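Phosphoserine aminotransferase (Bacillus alcalophilus, PDB 1W23) catalyses the reversible, pyridoxal-phosphate-dependent transfer of an amino group between glutamate and 3-phosphohydroxypyruvate, making phosphoserine on the pathway to L-serine. Local coordinates at residues F7-S12 against G332-I337; N28-Q33 against S43-E48; P131-F136 against Y158-E163. All coordinates share one frame; numbering follows the deposited sequence.

Contact 1: residues F7-S12 against G332-I337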
# COMPACT_ATOMS: atom_id res chain seq x y z
N PHE A 7 -9.71 -10.69 18.49
CA PHE A 7 -10.27 -9.37 18.76
C PHE A 7 -9.31 -8.25 18.40
O PHE A 7 -9.41 -7.13 18.91
CB PHE A 7 -10.69 -9.28 20.24
CG PHE A 7 -11.91 -10.09 20.60
CD1 PHE A 7 -11.82 -11.36 21.11
CD2 PHE A 7 -13.19 -9.57 20.43
CE1 PHE A 7 -12.94 -12.09 21.45
CE2 PHE A 7 -14.32 -10.29 20.78
CZ PHE A 7 -14.19 -11.56 21.28
N ASN A 8 -8.41 -8.50 17.46
CA ASN A 8 -7.47 -7.46 17.03
C ASN A 8 -8.19 -6.24 16.46
O ASN A 8 -9.21 -6.34 15.75
CB ASN A 8 -6.52 -8.04 15.95
CG ASN A 8 -5.35 -8.76 16.54
OD1 ASN A 8 -4.90 -8.44 17.65
ND2 ASN A 8 -4.80 -9.71 15.80
N ALA A 9 -7.61 -5.07 16.75
CA ALA A 9 -8.20 -3.77 16.43
C ALA A 9 -7.86 -3.25 15.04
O ALA A 9 -8.43 -2.25 14.65
CB ALA A 9 -7.78 -2.74 17.48
N GLY A 10 -6.93 -3.87 14.34
CA GLY A 10 -6.57 -3.38 13.02
C GLY A 10 -5.12 -3.63 12.72
O GLY A 10 -4.23 -3.13 13.48
N PRO A 11 -4.75 -4.36 11.66
CA PRO A 11 -5.58 -5.30 10.94
C PRO A 11 -6.26 -6.30 11.90
O PRO A 11 -6.01 -6.29 13.10
CB PRO A 11 -4.60 -5.98 9.98
CG PRO A 11 -3.52 -4.99 9.83
CD PRO A 11 -3.32 -4.44 11.23
N SER A 12 -7.19 -7.03 11.35
CA SER A 12 -8.20 -7.73 12.15
C SER A 12 -8.68 -8.98 11.47
O SER A 12 -8.24 -9.36 10.37
CB SER A 12 -9.36 -6.78 12.41
OG SER A 12 -9.93 -6.32 11.22
N GLY A 332 -6.90 0.18 29.80
CA GLY A 332 -8.06 -0.66 29.91
C GLY A 332 -8.09 -1.75 28.85
O GLY A 332 -7.05 -2.30 28.45
N CYS A 333 -9.30 -2.10 28.41
CA CYS A 333 -9.57 -3.22 27.54
C CYS A 333 -10.34 -2.74 26.32
O CYS A 333 -11.13 -1.77 26.42
CB CYS A 333 -10.40 -4.30 28.25
SG CYS A 333 -9.69 -4.81 29.84
N ARG A 334 -10.18 -3.40 25.20
CA ARG A 334 -10.92 -3.06 23.98
C ARG A 334 -11.18 -4.35 23.23
O ARG A 334 -10.26 -5.00 22.77
CB ARG A 334 -10.14 -2.09 23.09
CG ARG A 334 -10.88 -1.75 21.80
CD ARG A 334 -10.22 -0.63 21.03
NE ARG A 334 -8.82 -0.92 20.71
CZ ARG A 334 -8.08 -0.16 19.91
NH1 ARG A 334 -8.59 0.91 19.33
NH2 ARG A 334 -6.79 -0.51 19.71
N ALA A 335 -12.48 -4.71 23.12
CA ALA A 335 -12.89 -5.87 22.33
C ALA A 335 -13.34 -5.34 20.94
O ALA A 335 -14.41 -4.71 20.85
CB ALA A 335 -14.03 -6.63 23.00
N SER A 336 -12.53 -5.55 19.91
CA SER A 336 -12.88 -5.12 18.56
C SER A 336 -13.67 -6.25 17.91
O SER A 336 -13.23 -7.40 17.87
CB SER A 336 -11.64 -4.75 17.78
OG SER A 336 -10.98 -3.64 18.37
N ILE A 337 -14.88 -5.90 17.47
CA ILE A 337 -15.91 -6.82 17.00
C ILE A 337 -16.43 -6.40 15.63
O ILE A 337 -17.61 -6.26 15.36
CB ILE A 337 -17.03 -6.97 18.07
CG1 ILE A 337 -17.60 -5.63 18.54
CG2 ILE A 337 -16.52 -7.80 19.23
CD1 ILE A 337 -18.86 -5.78 19.38
O HOH W 1 -9.26 -4.72 20.21

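Contact 2: residues N28-Q33 against S43-E48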
# COMPACT_ATOMS: atom_id res chain seq x y z
N ASN A 28 -2.58 -19.98 -9.06
CA ASN A 28 -3.21 -20.06 -10.38
C ASN A 28 -4.53 -19.34 -10.34
O ASN A 28 -5.57 -19.99 -10.00
CB ASN A 28 -3.34 -21.52 -10.78
CG ASN A 28 -4.13 -21.70 -12.07
OD1 ASN A 28 -4.27 -20.76 -12.86
ND2 ASN A 28 -4.70 -22.89 -12.25
N PHE A 29 -4.53 -18.06 -10.60
CA PHE A 29 -5.71 -17.22 -10.57
C PHE A 29 -6.39 -17.18 -11.93
O PHE A 29 -5.74 -16.88 -12.94
CB PHE A 29 -5.33 -15.79 -10.15
CG PHE A 29 -6.53 -14.90 -10.12
CD1 PHE A 29 -7.55 -15.14 -9.17
CD2 PHE A 29 -6.68 -13.85 -11.00
CE1 PHE A 29 -8.68 -14.35 -9.17
CE2 PHE A 29 -7.83 -13.06 -10.91
CZ PHE A 29 -8.81 -13.32 -10.00
N ASN A 30 -7.68 -17.46 -11.99
CA ASN A 30 -8.48 -17.33 -13.21
C ASN A 30 -7.86 -18.07 -14.39
O ASN A 30 -7.86 -17.59 -15.49
CB ASN A 30 -8.69 -15.87 -13.58
CG ASN A 30 -9.75 -15.57 -14.60
OD1 ASN A 30 -9.63 -14.64 -15.47
ND2 ASN A 30 -10.80 -16.34 -14.55
N ASP A 31 -7.34 -19.26 -14.11
CA ASP A 31 -6.74 -20.16 -15.10
C ASP A 31 -5.54 -19.55 -15.82
O ASP A 31 -5.13 -20.06 -16.89
CB ASP A 31 -7.81 -20.64 -16.15
CG ASP A 31 -8.92 -21.39 -15.45
OD1 ASP A 31 -8.57 -22.40 -14.79
OD2 ASP A 31 -10.09 -20.94 -15.57
N THR A 32 -4.93 -18.51 -15.26
CA THR A 32 -3.76 -17.90 -15.90
C THR A 32 -2.45 -18.60 -15.59
O THR A 32 -1.41 -18.29 -16.21
CB THR A 32 -3.59 -16.45 -15.49
OG1 THR A 32 -3.24 -16.37 -14.07
CG2 THR A 32 -4.81 -15.60 -15.78
N GLN A 33 -2.45 -19.48 -14.57
CA GLN A 33 -1.23 -20.12 -14.05
C GLN A 33 -0.28 -19.11 -13.42
O GLN A 33 0.88 -19.44 -13.19
CB GLN A 33 -0.51 -20.97 -15.12
CG GLN A 33 -1.40 -22.06 -15.68
CD GLN A 33 -1.78 -23.12 -14.66
OE1 GLN A 33 -1.15 -23.39 -13.62
NE2 GLN A 33 -2.88 -23.79 -15.00
N SER A 43 -3.95 -6.38 -17.03
CA SER A 43 -4.50 -7.63 -17.52
C SER A 43 -6.03 -7.68 -17.41
O SER A 43 -6.61 -7.08 -16.52
CB SER A 43 -3.92 -8.84 -16.75
OG SER A 43 -4.34 -8.88 -15.41
N GLN A 44 -6.65 -8.41 -18.30
CA GLN A 44 -8.10 -8.64 -18.17
C GLN A 44 -8.42 -9.23 -16.80
O GLN A 44 -9.43 -8.84 -16.21
CB GLN A 44 -8.61 -9.61 -19.26
CG GLN A 44 -10.10 -9.78 -19.18
CD GLN A 44 -10.65 -10.03 -20.58
OE1 GLN A 44 -10.08 -9.58 -21.59
NE2 GLN A 44 -11.76 -10.76 -20.51
N SER A 45 -7.62 -10.18 -16.31
CA SER A 45 -7.98 -10.83 -15.06
C SER A 45 -7.98 -9.83 -13.88
O SER A 45 -8.92 -9.90 -13.06
CB SER A 45 -7.00 -11.96 -14.77
OG SER A 45 -7.21 -13.10 -15.65
N TYR A 46 -6.95 -8.97 -13.84
CA TYR A 46 -6.89 -7.99 -12.75
C TYR A 46 -7.98 -6.93 -12.95
O TYR A 46 -8.64 -6.51 -12.01
CB TYR A 46 -5.45 -7.39 -12.51
CG TYR A 46 -5.68 -6.40 -11.38
CD1 TYR A 46 -5.80 -6.85 -10.07
CD2 TYR A 46 -5.80 -5.01 -11.60
CE1 TYR A 46 -6.01 -5.94 -9.02
CE2 TYR A 46 -6.03 -4.13 -10.57
CZ TYR A 46 -6.13 -4.61 -9.28
OH TYR A 46 -6.36 -3.74 -8.22
N GLU A 47 -8.18 -6.43 -14.20
CA GLU A 47 -9.19 -5.41 -14.43
C GLU A 47 -10.56 -5.86 -13.98
O GLU A 47 -11.35 -5.08 -13.45
CB GLU A 47 -9.18 -4.97 -15.91
CG GLU A 47 -7.93 -4.09 -16.26
CD GLU A 47 -7.79 -3.73 -17.72
OE1 GLU A 47 -6.96 -2.83 -18.02
OE2 GLU A 47 -8.52 -4.37 -18.56
N GLU A 48 -10.87 -7.14 -14.19
CA GLU A 48 -12.14 -7.67 -13.72
C GLU A 48 -12.25 -7.61 -12.18
O GLU A 48 -13.34 -7.27 -11.67
CB GLU A 48 -12.35 -9.15 -14.15
CG GLU A 48 -12.59 -9.40 -15.58
CD GLU A 48 -12.64 -10.90 -15.93
OE1 GLU A 48 -12.46 -11.78 -15.05
OE2 GLU A 48 -12.87 -11.16 -17.17
O HOH W 2 -11.37 -13.65 -17.65

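Contact 3: residues P131-F136 against Y158-E163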
# COMPACT_ATOMS: atom_id res chain seq x y z
N PRO A 131 -21.15 14.51 20.46
CA PRO A 131 -21.92 15.75 20.78
C PRO A 131 -23.19 15.80 19.99
O PRO A 131 -23.36 15.30 18.88
CB PRO A 131 -20.96 16.86 20.35
CG PRO A 131 -20.05 16.24 19.39
CD PRO A 131 -19.89 14.80 19.76
N ASP A 132 -24.21 16.45 20.60
CA ASP A 132 -25.45 16.76 19.98
C ASP A 132 -25.18 17.66 18.77
O ASP A 132 -24.42 18.61 18.86
CB ASP A 132 -26.30 17.51 21.00
CG ASP A 132 -26.81 16.77 22.20
OD1 ASP A 132 -27.32 17.45 23.13
OD2 ASP A 132 -26.78 15.52 22.19
N PHE A 133 -25.86 17.40 17.65
CA PHE A 133 -25.62 18.15 16.45
C PHE A 133 -25.98 19.62 16.63
O PHE A 133 -25.43 20.46 15.89
CB PHE A 133 -26.42 17.56 15.31
CG PHE A 133 -26.04 16.12 14.98
CD1 PHE A 133 -26.89 15.35 14.19
CD2 PHE A 133 -24.89 15.49 15.42
CE1 PHE A 133 -26.64 14.02 13.85
CE2 PHE A 133 -24.63 14.16 15.12
CZ PHE A 133 -25.48 13.42 14.34
N SER A 134 -26.89 19.94 17.55
CA SER A 134 -27.23 21.32 17.87
C SER A 134 -26.01 22.09 18.40
O SER A 134 -26.05 23.33 18.41
CB SER A 134 -28.40 21.36 18.89
OG SER A 134 -28.06 20.74 20.11
N GLU A 135 -25.00 21.41 18.90
CA GLU A 135 -23.84 22.09 19.41
C GLU A 135 -22.87 22.55 18.29
O GLU A 135 -21.90 23.25 18.60
CB GLU A 135 -23.09 21.21 20.39
CG GLU A 135 -23.90 20.58 21.50
CD GLU A 135 -23.16 19.52 22.28
OE1 GLU A 135 -21.94 19.79 22.53
OE2 GLU A 135 -23.60 18.39 22.75
N PHE A 136 -23.11 22.10 17.06
CA PHE A 136 -22.07 22.30 16.05
C PHE A 136 -22.01 23.76 15.64
O PHE A 136 -23.00 24.43 15.29
CB PHE A 136 -22.35 21.50 14.79
CG PHE A 136 -22.16 20.00 14.89
CD1 PHE A 136 -21.98 19.31 16.07
CD2 PHE A 136 -22.20 19.27 13.70
CE1 PHE A 136 -21.82 17.91 16.04
CE2 PHE A 136 -22.00 17.93 13.70
CZ PHE A 136 -21.82 17.25 14.85
N TYR A 158 -21.19 7.41 16.00
CA TYR A 158 -22.37 8.13 15.52
C TYR A 158 -23.52 7.16 15.29
O TYR A 158 -23.36 6.15 14.61
CB TYR A 158 -22.06 8.88 14.24
CG TYR A 158 -21.28 10.18 14.40
CD1 TYR A 158 -19.94 10.19 14.76
CD2 TYR A 158 -21.88 11.41 14.15
CE1 TYR A 158 -19.23 11.38 14.89
CE2 TYR A 158 -21.19 12.58 14.27
CZ TYR A 158 -19.87 12.58 14.64
OH TYR A 158 -19.20 13.79 14.77
N GLN A 159 -24.71 7.52 15.79
CA GLN A 159 -25.92 6.74 15.55
C GLN A 159 -26.56 7.11 14.24
O GLN A 159 -27.30 6.27 13.70
CB GLN A 159 -26.96 6.98 16.67
CG GLN A 159 -26.36 6.60 18.02
CD GLN A 159 -25.82 5.18 18.00
OE1 GLN A 159 -26.66 4.26 17.83
NE2 GLN A 159 -24.51 5.00 18.12
N ASN A 160 -26.34 8.30 13.79
CA ASN A 160 -26.88 8.88 12.54
C ASN A 160 -25.99 10.08 12.26
O ASN A 160 -25.04 10.34 13.04
CB ASN A 160 -28.36 9.21 12.66
CG ASN A 160 -28.63 9.90 13.98
OD1 ASN A 160 -28.00 10.93 14.23
ND2 ASN A 160 -29.51 9.35 14.80
N PHE A 161 -26.21 10.75 11.16
CA PHE A 161 -25.28 11.75 10.66
C PHE A 161 -26.00 13.04 10.44
O PHE A 161 -27.16 13.08 10.04
CB PHE A 161 -24.64 11.26 9.36
CG PHE A 161 -23.79 10.02 9.62
CD1 PHE A 161 -24.17 8.79 9.17
CD2 PHE A 161 -22.61 10.13 10.34
CE1 PHE A 161 -23.39 7.67 9.46
CE2 PHE A 161 -21.82 9.01 10.60
CZ PHE A 161 -22.19 7.77 10.13
N PRO A 162 -25.30 14.14 10.64
CA PRO A 162 -25.98 15.43 10.48
C PRO A 162 -26.24 15.80 9.04
O PRO A 162 -25.52 15.40 8.12
CB PRO A 162 -24.94 16.34 11.12
CG PRO A 162 -23.61 15.72 10.84
CD PRO A 162 -23.87 14.24 10.99
N GLU A 163 -27.30 16.58 8.83
CA GLU A 163 -27.66 17.17 7.56
C GLU A 163 -26.96 18.52 7.50
O GLU A 163 -27.33 19.45 8.22
CB GLU A 163 -29.17 17.43 7.51
CG GLU A 163 -29.63 17.93 6.16
CD GLU A 163 -31.03 17.51 5.75
OE1 GLU A 163 -31.61 18.33 4.99
OE2 GLU A 163 -31.51 16.42 6.14

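Contact 1: residues F7-S12 against G332-I337
R334 leaves strand 333-336 with CG anti to its backbone N (chi1 179°), then bends at chi3, which brings its guanidinium to A9. The methyl CB of A9 sits over one face of that flat group, 3.3 Å from R334 NH2 and offset toward the rim, while R334 NH1 is hydrogen-bonded to the carbonyl O of T152, a residue of the pyridoxal-phosphate pocket. A335 offers its methyl to the F7 ring, CB to F7 CD2 4.0 Å, and the same ring is backed by L349 of helix 343-359. S336 points into the loop: its OG lies 3.4 Å from A9 CB and takes a hydrogen bond from N298 ND2. A water is hydrogen-bonded to F7 O (2.7 Å), R334 O (2.8 Å) and S336 OG. S336 O, buried with no polar partner, abuts F7 CD2 at 3.4 Å. I337 runs alongside F7, pointing the same way, and its CG2 meets the ring edge at CE2, 3.7 Å away. The start of the loop, F7 to A9, thus packs against residues 334-337, an arrangement that fits the small C-terminal domain of class-V aminotransferases, where N- and C-terminal parts of the chain join.

Contact 2: residues N28-Q33 against S43-E48
F29 turns the edge of its ring to the first turn of helix 44-61, CE2 lying 4.0 Å from S45 O near the ring plane; CG is anti to its backbone N (chi1 180°), which directs the ring at the helix, and the CB of N30 rests over one of its faces. Y245 meets the same ring at a steep angle. S45 is the hub on the helix side: its OG donates to N30 OD1 at 2.9 Å, in the amide plane and on a lone pair, with a C=O...donor angle of 121°. The methyl CG2 of T32 comes up to the same OG at 3.5 Å. Residues 29 to 32 form a type I' beta turn, held closed by two bonds to F29 O, from T32 N and, at 2.8 Å, from the hydroxyl T32 OG1. The helix start is N-capped by S43, whose OG accepts from Y46 N at 3.0 Å. An alanine at S45 would lose the hydroxyl, and the amide of N30 would probably be held less firmly in its rotation. Further out, a water donates to N30 OD1 and to E48 OE2, bridging the turn to the extended glutamate one helical turn beyond S45.

Contact 3: residues P131-F136 against Y158-E163
F133 carries this contact, its ring lodged among Y158, N160 and P162. CG stands anti to the carbonyl carbon, beside the backbone N (chi1 -62°), which sends the ring out from the short 3-10 segment 133-135 to the facing loop. P162 covers one face of it in a CH-pi contact: CB sits 4.0 Å from the ring centroid, 18° off the normal, and the two side chains cross at about a right angle. The proline CD also approaches the ring, 3.8 Å from F133 CZ. At the far end of the ring the surroundings turn polar. CZ comes within 3.4 Å of N160 O, which lies at the ring edge and is buried without a polar partner. In N160 the first torsion tucks CG between the backbone N and the carbonyl carbon, and this swings OD1 to 3.4 Å from F133 CE1, with the amide plane 81° from the ring plane. The loops 131-136 and 158-163 meet just ahead of two adjacent parallel strands, 142-148 and 169-172, of the seven-stranded mixed sheet in the large PLP-binding domain of this fold type I enzyme. Y158 crosses F133 obliquely, CE2 to CE2 3.9 Å; its CG too is anti to the carbonyl carbon, and its side chain packs inward on V97 and I147 of the sheet. F136 adopts the same first torsion, and its CE2 reaches P162 CG at 4.0 Å, the side chains again at about a right angle, while the ring also rests on V97, A120 and L145.

How the contacts relate
Contact 1 spans almost the whole chain, and contacts 2 and 3 both fall within that span, contact 2 closing before contact 3 opens. Contact 1 uses strand 333-336 of the three-stranded antiparallel sheet, contact 3 the loops of the seven-stranded mixed sheet, and contact 2 the start of helix 44-61. None touches another. The centres of contacts 1 and 2 lie about 34 Å apart, those of contacts 1 and 3 about 26 Å. Contacts 2 and 3, with centres about 45 Å apart, sit on opposite sides of the chain's centre. Contact 1 thus joins early and late parts of the chain near the cofactor pocket and, like contact 2, meets the second subunit, whereas contact 3 ties loops within one subunit.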